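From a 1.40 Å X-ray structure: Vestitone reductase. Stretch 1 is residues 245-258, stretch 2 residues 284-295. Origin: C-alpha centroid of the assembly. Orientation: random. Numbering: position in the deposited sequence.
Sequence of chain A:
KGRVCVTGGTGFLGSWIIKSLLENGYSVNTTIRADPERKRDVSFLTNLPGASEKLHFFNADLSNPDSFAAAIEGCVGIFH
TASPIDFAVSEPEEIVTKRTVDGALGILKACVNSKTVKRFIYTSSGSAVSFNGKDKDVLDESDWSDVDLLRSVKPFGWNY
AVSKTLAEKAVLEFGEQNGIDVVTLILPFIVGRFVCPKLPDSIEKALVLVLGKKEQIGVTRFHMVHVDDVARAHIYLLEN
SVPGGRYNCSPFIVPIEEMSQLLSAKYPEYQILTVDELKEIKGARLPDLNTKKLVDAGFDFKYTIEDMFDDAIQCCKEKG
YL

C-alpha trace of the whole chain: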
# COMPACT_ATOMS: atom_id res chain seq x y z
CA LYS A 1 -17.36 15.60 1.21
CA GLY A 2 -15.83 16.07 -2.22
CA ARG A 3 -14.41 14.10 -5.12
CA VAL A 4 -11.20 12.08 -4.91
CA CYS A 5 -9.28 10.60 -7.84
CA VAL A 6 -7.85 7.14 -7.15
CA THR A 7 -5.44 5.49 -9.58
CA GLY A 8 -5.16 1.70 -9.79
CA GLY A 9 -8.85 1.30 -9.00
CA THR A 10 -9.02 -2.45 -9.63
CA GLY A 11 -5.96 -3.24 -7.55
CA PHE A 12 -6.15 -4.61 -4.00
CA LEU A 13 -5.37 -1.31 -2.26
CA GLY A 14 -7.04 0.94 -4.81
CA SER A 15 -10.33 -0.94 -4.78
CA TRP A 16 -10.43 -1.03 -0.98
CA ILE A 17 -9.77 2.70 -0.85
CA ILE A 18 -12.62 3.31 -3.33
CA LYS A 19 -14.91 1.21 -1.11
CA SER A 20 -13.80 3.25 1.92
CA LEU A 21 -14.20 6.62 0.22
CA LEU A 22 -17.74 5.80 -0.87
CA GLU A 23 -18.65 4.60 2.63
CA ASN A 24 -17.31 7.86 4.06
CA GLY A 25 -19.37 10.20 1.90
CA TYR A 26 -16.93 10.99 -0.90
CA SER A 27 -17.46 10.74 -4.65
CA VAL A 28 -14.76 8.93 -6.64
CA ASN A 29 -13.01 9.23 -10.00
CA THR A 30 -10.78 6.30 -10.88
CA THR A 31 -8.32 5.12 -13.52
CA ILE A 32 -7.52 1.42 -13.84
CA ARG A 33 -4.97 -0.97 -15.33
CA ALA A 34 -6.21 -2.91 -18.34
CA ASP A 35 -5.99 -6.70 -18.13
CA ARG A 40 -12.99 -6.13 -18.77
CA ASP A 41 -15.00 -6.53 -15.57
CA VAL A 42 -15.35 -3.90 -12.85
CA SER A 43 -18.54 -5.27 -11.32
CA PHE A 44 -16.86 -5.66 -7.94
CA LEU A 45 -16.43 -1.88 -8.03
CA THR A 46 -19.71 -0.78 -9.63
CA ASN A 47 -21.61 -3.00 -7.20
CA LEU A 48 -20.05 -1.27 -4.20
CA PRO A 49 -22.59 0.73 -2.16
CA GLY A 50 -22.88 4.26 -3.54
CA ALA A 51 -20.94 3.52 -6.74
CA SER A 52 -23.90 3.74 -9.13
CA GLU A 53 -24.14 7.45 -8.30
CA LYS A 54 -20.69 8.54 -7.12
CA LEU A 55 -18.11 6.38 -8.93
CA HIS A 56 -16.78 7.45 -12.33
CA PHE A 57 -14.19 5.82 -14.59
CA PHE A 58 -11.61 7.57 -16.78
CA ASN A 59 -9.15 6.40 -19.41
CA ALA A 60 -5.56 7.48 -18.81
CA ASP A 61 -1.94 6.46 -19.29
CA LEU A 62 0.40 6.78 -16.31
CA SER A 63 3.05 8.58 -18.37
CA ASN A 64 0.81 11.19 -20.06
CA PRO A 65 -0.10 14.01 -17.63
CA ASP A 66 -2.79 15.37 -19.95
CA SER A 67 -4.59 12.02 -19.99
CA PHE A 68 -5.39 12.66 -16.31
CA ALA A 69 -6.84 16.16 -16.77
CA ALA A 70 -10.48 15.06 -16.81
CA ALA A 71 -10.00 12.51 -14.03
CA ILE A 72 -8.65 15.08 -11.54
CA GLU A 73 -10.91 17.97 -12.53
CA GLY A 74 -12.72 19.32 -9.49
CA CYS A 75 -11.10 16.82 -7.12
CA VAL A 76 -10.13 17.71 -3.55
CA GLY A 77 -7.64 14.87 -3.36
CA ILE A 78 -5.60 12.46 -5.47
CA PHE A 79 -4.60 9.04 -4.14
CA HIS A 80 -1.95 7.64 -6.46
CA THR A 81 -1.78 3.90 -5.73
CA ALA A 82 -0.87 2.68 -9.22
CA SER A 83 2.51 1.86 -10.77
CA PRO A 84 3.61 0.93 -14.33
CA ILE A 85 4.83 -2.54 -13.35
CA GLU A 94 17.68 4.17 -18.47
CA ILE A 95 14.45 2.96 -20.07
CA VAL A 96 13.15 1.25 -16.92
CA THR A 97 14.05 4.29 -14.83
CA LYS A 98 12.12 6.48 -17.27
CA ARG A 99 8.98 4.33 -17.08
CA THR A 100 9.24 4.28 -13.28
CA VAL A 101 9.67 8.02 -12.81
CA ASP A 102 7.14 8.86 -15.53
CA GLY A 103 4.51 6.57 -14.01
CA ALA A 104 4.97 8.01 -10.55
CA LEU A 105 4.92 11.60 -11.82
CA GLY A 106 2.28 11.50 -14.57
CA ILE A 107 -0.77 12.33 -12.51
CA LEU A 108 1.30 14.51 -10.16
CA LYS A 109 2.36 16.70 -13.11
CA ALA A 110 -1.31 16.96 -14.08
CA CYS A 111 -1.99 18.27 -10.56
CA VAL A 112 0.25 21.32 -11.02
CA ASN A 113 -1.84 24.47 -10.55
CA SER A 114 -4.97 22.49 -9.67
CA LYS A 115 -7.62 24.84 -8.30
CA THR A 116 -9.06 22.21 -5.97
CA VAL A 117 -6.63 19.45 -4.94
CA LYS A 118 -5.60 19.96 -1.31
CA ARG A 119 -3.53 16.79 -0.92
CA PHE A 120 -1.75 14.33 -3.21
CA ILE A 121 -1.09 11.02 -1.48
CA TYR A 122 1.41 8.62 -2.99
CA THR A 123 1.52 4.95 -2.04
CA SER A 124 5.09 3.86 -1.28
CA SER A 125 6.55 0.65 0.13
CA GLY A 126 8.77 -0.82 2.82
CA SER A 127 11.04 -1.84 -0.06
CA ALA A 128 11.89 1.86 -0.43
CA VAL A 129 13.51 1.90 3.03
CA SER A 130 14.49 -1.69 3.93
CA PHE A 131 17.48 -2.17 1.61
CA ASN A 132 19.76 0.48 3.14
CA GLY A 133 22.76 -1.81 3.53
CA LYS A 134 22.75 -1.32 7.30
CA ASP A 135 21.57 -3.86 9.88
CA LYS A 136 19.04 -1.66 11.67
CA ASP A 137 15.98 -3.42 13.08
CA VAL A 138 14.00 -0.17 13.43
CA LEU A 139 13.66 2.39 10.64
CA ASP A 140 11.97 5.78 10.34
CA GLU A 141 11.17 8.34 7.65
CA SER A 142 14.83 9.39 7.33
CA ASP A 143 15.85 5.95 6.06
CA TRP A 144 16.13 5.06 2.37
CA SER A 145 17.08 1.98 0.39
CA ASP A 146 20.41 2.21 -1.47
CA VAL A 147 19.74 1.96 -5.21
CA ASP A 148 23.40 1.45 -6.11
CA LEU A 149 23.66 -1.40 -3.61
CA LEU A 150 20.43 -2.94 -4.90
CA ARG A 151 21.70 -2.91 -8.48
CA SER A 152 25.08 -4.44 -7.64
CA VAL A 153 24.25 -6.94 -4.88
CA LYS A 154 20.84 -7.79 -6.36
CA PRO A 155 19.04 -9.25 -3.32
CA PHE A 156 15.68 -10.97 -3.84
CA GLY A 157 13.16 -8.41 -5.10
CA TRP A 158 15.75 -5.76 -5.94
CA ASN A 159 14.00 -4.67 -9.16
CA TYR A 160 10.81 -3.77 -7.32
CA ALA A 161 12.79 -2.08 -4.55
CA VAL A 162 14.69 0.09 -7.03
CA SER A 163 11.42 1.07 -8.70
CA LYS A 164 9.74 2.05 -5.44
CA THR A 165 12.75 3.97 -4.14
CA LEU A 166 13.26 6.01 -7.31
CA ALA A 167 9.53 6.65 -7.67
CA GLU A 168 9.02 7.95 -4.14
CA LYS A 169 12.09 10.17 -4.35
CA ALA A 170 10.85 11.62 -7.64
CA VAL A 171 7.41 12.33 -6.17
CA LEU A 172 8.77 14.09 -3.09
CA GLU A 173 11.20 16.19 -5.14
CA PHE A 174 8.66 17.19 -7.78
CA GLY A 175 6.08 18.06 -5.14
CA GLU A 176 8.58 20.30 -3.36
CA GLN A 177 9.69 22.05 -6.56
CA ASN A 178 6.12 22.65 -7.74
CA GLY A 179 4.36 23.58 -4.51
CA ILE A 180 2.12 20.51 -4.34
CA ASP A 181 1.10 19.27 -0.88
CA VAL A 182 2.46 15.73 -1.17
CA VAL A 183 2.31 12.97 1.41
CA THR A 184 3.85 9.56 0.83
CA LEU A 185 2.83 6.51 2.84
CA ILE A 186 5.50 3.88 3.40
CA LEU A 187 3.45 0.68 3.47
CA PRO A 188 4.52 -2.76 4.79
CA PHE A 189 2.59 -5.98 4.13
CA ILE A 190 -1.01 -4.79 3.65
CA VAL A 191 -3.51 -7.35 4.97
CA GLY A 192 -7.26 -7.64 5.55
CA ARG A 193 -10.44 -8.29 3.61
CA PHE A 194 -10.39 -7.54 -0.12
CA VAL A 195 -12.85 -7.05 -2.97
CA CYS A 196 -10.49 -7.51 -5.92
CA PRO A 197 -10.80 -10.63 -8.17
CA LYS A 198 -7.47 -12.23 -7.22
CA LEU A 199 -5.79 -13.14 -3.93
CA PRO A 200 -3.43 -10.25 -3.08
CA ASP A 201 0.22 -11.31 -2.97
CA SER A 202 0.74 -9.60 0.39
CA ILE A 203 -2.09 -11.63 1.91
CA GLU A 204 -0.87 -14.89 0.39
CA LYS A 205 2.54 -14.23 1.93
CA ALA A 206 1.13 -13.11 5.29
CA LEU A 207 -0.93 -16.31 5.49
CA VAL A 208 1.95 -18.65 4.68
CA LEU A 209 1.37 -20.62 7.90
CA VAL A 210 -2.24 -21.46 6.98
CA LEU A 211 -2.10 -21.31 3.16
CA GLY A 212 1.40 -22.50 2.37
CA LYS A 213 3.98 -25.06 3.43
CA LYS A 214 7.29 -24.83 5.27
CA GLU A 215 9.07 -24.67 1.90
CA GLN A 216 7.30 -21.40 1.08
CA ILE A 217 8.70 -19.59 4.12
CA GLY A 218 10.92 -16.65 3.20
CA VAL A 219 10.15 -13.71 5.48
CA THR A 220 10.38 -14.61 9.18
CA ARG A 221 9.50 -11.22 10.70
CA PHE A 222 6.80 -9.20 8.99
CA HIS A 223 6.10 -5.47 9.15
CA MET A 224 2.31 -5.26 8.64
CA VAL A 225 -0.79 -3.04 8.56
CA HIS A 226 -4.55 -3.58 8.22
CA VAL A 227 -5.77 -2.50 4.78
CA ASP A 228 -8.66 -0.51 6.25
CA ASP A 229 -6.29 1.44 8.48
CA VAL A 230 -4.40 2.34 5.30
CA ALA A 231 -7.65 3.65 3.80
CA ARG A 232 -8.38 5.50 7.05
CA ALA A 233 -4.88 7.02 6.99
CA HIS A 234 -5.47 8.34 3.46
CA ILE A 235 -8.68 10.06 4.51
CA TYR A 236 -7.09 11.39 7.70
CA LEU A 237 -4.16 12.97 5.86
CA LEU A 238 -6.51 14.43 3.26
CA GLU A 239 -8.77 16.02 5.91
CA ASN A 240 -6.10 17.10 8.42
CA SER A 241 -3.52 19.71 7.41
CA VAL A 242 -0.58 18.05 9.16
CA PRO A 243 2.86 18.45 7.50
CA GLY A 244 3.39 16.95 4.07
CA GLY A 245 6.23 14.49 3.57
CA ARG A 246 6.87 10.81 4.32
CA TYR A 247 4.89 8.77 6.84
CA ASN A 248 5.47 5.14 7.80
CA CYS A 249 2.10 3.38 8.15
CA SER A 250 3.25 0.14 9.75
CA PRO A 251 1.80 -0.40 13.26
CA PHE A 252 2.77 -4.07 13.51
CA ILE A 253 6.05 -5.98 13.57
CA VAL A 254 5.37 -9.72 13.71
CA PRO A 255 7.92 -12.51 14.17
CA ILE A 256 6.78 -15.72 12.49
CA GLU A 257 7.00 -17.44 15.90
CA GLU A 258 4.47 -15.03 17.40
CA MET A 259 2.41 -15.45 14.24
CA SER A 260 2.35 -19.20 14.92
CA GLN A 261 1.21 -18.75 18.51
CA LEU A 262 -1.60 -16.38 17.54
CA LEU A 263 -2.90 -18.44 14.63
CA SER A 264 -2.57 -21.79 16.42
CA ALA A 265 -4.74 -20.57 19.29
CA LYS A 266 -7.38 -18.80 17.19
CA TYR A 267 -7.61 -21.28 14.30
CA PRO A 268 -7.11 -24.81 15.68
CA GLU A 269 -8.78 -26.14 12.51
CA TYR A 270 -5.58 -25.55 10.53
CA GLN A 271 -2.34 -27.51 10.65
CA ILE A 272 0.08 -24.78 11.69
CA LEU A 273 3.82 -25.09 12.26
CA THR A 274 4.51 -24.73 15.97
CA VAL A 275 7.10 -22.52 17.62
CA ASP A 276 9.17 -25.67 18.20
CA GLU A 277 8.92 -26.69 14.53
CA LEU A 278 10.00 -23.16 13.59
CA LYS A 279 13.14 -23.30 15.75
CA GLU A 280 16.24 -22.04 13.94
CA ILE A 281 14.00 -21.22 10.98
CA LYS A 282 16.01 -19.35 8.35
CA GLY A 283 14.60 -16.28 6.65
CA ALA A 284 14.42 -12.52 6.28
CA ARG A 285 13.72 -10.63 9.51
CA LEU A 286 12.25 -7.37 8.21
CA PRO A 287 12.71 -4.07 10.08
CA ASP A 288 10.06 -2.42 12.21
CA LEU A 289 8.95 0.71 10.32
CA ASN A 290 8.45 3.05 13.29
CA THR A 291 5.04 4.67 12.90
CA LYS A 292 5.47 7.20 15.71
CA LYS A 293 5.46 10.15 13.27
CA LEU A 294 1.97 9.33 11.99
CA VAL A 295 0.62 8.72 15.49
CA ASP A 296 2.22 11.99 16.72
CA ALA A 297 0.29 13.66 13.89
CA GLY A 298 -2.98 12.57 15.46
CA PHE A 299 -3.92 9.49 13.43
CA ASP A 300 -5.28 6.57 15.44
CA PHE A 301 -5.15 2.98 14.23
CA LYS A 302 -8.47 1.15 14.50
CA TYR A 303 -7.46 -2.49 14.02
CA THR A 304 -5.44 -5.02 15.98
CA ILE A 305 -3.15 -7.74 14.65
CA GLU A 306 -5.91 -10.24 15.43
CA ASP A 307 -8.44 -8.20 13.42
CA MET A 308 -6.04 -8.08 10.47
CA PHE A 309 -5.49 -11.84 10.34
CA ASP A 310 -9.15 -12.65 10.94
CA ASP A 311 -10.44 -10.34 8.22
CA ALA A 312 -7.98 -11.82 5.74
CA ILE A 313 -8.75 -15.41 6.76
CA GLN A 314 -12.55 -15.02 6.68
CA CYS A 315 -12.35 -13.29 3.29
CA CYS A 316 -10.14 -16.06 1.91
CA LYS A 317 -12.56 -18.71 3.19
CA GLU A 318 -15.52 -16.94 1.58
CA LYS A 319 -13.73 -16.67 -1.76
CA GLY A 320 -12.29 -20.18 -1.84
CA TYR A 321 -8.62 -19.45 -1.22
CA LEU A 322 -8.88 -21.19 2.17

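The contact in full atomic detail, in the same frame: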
# COMPACT_ATOMS: atom_id res chain seq x y z
N GLY A 245 4.99 15.23 3.44
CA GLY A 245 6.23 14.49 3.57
C GLY A 245 5.97 13.00 3.69
O GLY A 245 4.89 12.52 3.35
N ARG A 246 6.97 12.27 4.18
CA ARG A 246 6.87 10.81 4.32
C ARG A 246 6.28 10.38 5.66
O ARG A 246 6.58 10.97 6.70
CB ARG A 246 8.25 10.16 4.22
CG ARG A 246 9.14 10.64 3.10
CD ARG A 246 10.45 9.86 3.16
NE ARG A 246 10.32 8.53 2.57
CZ ARG A 246 11.18 7.53 2.79
NH1 ARG A 246 12.22 7.69 3.60
NH2 ARG A 246 11.02 6.38 2.15
N TYR A 247 5.48 9.32 5.63
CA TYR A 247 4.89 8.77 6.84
C TYR A 247 4.86 7.25 6.77
O TYR A 247 4.25 6.68 5.86
CB TYR A 247 3.45 9.25 7.04
CG TYR A 247 3.31 10.68 7.49
CD1 TYR A 247 3.27 11.02 8.84
CD2 TYR A 247 3.23 11.71 6.55
CE1 TYR A 247 3.16 12.34 9.25
CE2 TYR A 247 3.11 13.04 6.95
CZ TYR A 247 3.08 13.34 8.30
OH TYR A 247 2.99 14.66 8.70
N ASN A 248 5.53 6.60 7.72
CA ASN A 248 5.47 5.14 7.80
C ASN A 248 4.04 4.85 8.26
O ASN A 248 3.48 5.60 9.07
CB ASN A 248 6.41 4.60 8.88
CG ASN A 248 7.84 4.41 8.40
OD1 ASN A 248 8.09 4.24 7.21
ND2 ASN A 248 8.78 4.41 9.35
N CYS A 249 3.45 3.78 7.75
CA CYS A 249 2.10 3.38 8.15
C CYS A 249 2.23 1.88 8.36
O CYS A 249 1.71 1.06 7.59
CB CYS A 249 1.10 3.71 7.04
SG CYS A 249 -0.61 3.47 7.51
N SER A 250 2.91 1.53 9.45
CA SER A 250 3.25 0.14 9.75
C SER A 250 3.19 -0.08 11.26
O SER A 250 4.23 -0.15 11.92
CB SER A 250 4.68 -0.07 9.23
OG SER A 250 5.14 -1.39 9.36
N PRO A 251 1.98 -0.21 11.82
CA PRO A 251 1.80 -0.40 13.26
C PRO A 251 2.22 -1.74 13.86
O PRO A 251 2.37 -1.86 15.08
CB PRO A 251 0.31 -0.16 13.45
CG PRO A 251 -0.26 -0.76 12.20
CD PRO A 251 0.68 -0.24 11.12
N PHE A 252 2.41 -2.75 13.01
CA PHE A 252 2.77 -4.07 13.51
C PHE A 252 4.11 -4.60 13.03
O PHE A 252 4.52 -4.36 11.89
CB PHE A 252 1.70 -5.10 13.10
CG PHE A 252 0.27 -4.63 13.28
CD1 PHE A 252 -0.15 -4.02 14.46
CD2 PHE A 252 -0.66 -4.86 12.27
CE1 PHE A 252 -1.48 -3.64 14.63
CE2 PHE A 252 -2.00 -4.49 12.43
CZ PHE A 252 -2.41 -3.88 13.61
N ILE A 253 4.80 -5.31 13.91
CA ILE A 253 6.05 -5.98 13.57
C ILE A 253 5.81 -7.36 14.19
O ILE A 253 5.66 -7.51 15.40
CB ILE A 253 7.30 -5.24 14.12
CG1 ILE A 253 8.56 -5.96 13.62
CG2 ILE A 253 7.26 -5.12 15.63
CD1 ILE A 253 8.69 -5.99 12.09
N VAL A 254 5.74 -8.37 13.31
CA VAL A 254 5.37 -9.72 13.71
C VAL A 254 6.31 -10.87 13.40
O VAL A 254 6.42 -11.30 12.24
CB VAL A 254 3.99 -10.06 13.09
CG1 VAL A 254 3.44 -11.34 13.68
CG2 VAL A 254 3.03 -8.89 13.29
N PRO A 255 7.01 -11.39 14.42
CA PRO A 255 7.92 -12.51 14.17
C PRO A 255 7.05 -13.71 13.79
O PRO A 255 5.93 -13.85 14.28
CB PRO A 255 8.59 -12.71 15.53
CG PRO A 255 8.58 -11.34 16.13
CD PRO A 255 7.19 -10.84 15.77
N ILE A 256 7.56 -14.57 12.92
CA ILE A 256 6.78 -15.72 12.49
C ILE A 256 6.43 -16.64 13.67
O ILE A 256 5.41 -17.33 13.65
CB ILE A 256 7.54 -16.50 11.37
CG1 ILE A 256 6.58 -17.46 10.67
CG2 ILE A 256 8.74 -17.22 11.94
CD1 ILE A 256 7.12 -17.98 9.34
N GLU A 257 7.25 -16.63 14.72
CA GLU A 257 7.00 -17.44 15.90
C GLU A 257 5.76 -16.93 16.64
O GLU A 257 4.95 -17.71 17.14
CB GLU A 257 8.21 -17.43 16.84
CG GLU A 257 9.48 -18.06 16.26
CD GLU A 257 10.30 -17.11 15.39
OE1 GLU A 257 11.36 -17.54 14.90
OE2 GLU A 257 9.90 -15.94 15.21
N GLU A 258 5.62 -15.61 16.73
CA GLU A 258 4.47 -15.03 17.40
C GLU A 258 3.24 -15.24 16.52
O GLU A 258 2.13 -15.43 17.01
CB GLU A 258 4.71 -13.54 17.69
CG GLU A 258 5.85 -13.32 18.66
CD GLU A 258 6.06 -11.87 19.04
OE1 GLU A 258 7.07 -11.57 19.71
OE2 GLU A 258 5.22 -11.02 18.67
N ALA A 284 14.20 -13.95 6.20
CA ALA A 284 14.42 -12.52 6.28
C ALA A 284 13.63 -11.90 7.43
O ALA A 284 12.41 -11.97 7.45
CB ALA A 284 14.03 -11.86 4.96
N ARG A 285 14.34 -11.29 8.37
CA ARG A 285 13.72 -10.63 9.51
C ARG A 285 13.62 -9.16 9.13
O ARG A 285 14.59 -8.41 9.25
CB ARG A 285 14.58 -10.79 10.77
CG ARG A 285 14.81 -12.24 11.21
CD ARG A 285 13.63 -12.78 12.02
NE ARG A 285 13.82 -14.19 12.35
CZ ARG A 285 12.98 -14.91 13.11
NH1 ARG A 285 11.90 -14.35 13.62
NH2 ARG A 285 13.23 -16.19 13.34
N LEU A 286 12.45 -8.75 8.64
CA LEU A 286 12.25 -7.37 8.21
C LEU A 286 12.27 -6.37 9.35
O LEU A 286 11.93 -6.70 10.48
CB LEU A 286 10.94 -7.25 7.43
CG LEU A 286 10.88 -8.14 6.19
CD1 LEU A 286 9.49 -8.05 5.57
CD2 LEU A 286 11.95 -7.73 5.20
N PRO A 287 12.66 -5.12 9.06
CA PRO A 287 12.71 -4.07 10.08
C PRO A 287 11.35 -3.53 10.47
O PRO A 287 10.39 -3.58 9.69
CB PRO A 287 13.57 -3.00 9.42
CG PRO A 287 13.19 -3.12 7.98
CD PRO A 287 13.16 -4.62 7.77
N ASP A 288 11.27 -3.03 11.70
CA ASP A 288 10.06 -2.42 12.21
C ASP A 288 10.07 -1.00 11.62
O ASP A 288 11.05 -0.27 11.79
CB ASP A 288 10.11 -2.39 13.74
CG ASP A 288 8.90 -1.72 14.38
OD1 ASP A 288 7.88 -1.52 13.69
OD2 ASP A 288 8.97 -1.41 15.59
N LEU A 289 9.02 -0.63 10.90
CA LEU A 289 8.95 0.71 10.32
C LEU A 289 8.19 1.57 11.33
O LEU A 289 6.96 1.62 11.34
CB LEU A 289 8.22 0.66 8.96
CG LEU A 289 8.73 -0.42 7.99
CD1 LEU A 289 7.98 -0.32 6.67
CD2 LEU A 289 10.23 -0.26 7.76
N ASN A 290 8.96 2.21 12.21
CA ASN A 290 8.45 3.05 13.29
C ASN A 290 7.38 4.01 12.79
O ASN A 290 7.64 4.86 11.94
CB ASN A 290 9.61 3.82 13.92
CG ASN A 290 9.28 4.40 15.28
OD1 ASN A 290 10.17 4.85 16.00
ND2 ASN A 290 8.00 4.41 15.63
N THR A 291 6.17 3.87 13.33
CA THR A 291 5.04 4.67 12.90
C THR A 291 4.68 5.78 13.90
O THR A 291 3.57 6.34 13.89
CB THR A 291 3.88 3.70 12.58
OG1 THR A 291 4.30 2.86 11.50
CG2 THR A 291 2.61 4.41 12.17
N LYS A 292 5.65 6.14 14.73
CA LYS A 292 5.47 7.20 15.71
C LYS A 292 5.12 8.55 15.06
O LYS A 292 4.29 9.29 15.59
CB LYS A 292 6.74 7.34 16.56
CG LYS A 292 6.71 8.48 17.56
CD LYS A 292 7.94 8.44 18.45
CE LYS A 292 7.98 9.62 19.42
NZ LYS A 292 8.12 10.92 18.70
N LYS A 293 5.74 8.87 13.93
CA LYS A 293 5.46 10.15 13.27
C LYS A 293 3.98 10.31 12.93
O LYS A 293 3.38 11.36 13.18
CB LYS A 293 6.30 10.29 12.01
CG LYS A 293 6.21 11.66 11.35
CD LYS A 293 7.01 11.70 10.05
CE LYS A 293 6.90 13.05 9.36
NZ LYS A 293 7.70 13.09 8.09
N LEU A 294 3.38 9.27 12.35
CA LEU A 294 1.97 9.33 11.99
C LEU A 294 1.07 9.42 13.22
O LEU A 294 0.07 10.14 13.21
CB LEU A 294 1.60 8.11 11.14
CG LEU A 294 0.16 8.00 10.64
CD1 LEU A 294 -0.23 9.25 9.86
CD2 LEU A 294 0.02 6.77 9.76
N VAL A 295 1.41 8.69 14.27
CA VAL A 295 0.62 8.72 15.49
C VAL A 295 0.76 10.09 16.17
O VAL A 295 -0.22 10.63 16.70
CB VAL A 295 1.04 7.59 16.46
CG1 VAL A 295 0.33 7.75 17.81
CG2 VAL A 295 0.69 6.24 15.85
O HOH W 1 4.91 7.26 10.92
O HOH W 2 6.63 -2.47 11.45
O HOH W 3 5.40 -0.57 14.39

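The most unusual feature of this contact is the hydroxyl of T291, which relays a hydrogen bond from one stretch to the other. T291 OG1 accepts from the backbone S250 N at 2.8 Å and donates to L289 O within its own stretch, T291 OG1 to L289 O being 2.9 Å. A hydroxyl can accept and donate at once, and here it stands between a backbone NH and a backbone carbonyl that do not pair directly. T291 occupies the N-cap position of the helix that begins at K292, yet its side chain makes no capping bond; its side chain, in the m rotamer, bonds to S250 N and L289 O instead. The general principle is that segments distant in sequence can be joined without a continuous ladder of backbone hydrogen bonds, provided that side chains and ordered waters satisfy the polar backbone atoms between them.

N248 illustrates the same idea from the other side. Its CA-to-CB bond points toward stretch 2, and N248 ND2 donates to N290 O at 2.9 Å with a nearly straight geometry. The carboxamide thus supplies a donor to a backbone carbonyl, while its carbon atoms pack on L289, N248 CG lying 3.8 Å from L289 CB. The main-chain carbonyl of N248 is served by water 1, which donates to N248 O at 2.9 Å and accepts from L294 N, also at 2.9 Å from the water oxygen, so the first turn of the helix is tied to the strand through solvent.

Water matters equally around S250. Water 3 donates to both S250 O and D288 OD1, its oxygen lying 2.8 Å from the first and 2.7 Å from the second. S250 O also lies 3.3 Å from L289 O; both are acceptors, so no hydrogen bond joins them, and S250 O takes its proton from water 3. Water 2 adds a second link, lying 2.8 Å from S250 OG and accepting from L289 N, with 3.1 Å between the water oxygen and that nitrogen.

At the helical end, K293 adopts a fully extended tttt conformation that carries its amine across the ring of Y247. K293 NZ donates to R246 O at 2.8 Å while lying 4.6 Å from the ring centroid of Y247, almost along the ring normal, in a cation-pi contact; K293 CE also packs over the face. A long aliphatic chain ending in a charge suits both tasks. Beside it, L294 supplies the greasy part of the seam: L294 CD1 lies 4.1 Å from Y247 CD1, and L294 CD2 lies 4.0 Å from C249 SG. All three residues are buried.

The far end is held by charge. R285 and E257 form a two-pronged salt bridge, with R285 NH2 to E257 OE1 at 2.8 Å and R285 NH1 to E257 OE2 at 3.0 Å, both nearly linear. Between this clamp and the water-bridged middle, I253 reaches stretch 2 with I253 CD1 3.7 Å from L286 O. Altogether the contact buries 808 Å², both sides summed.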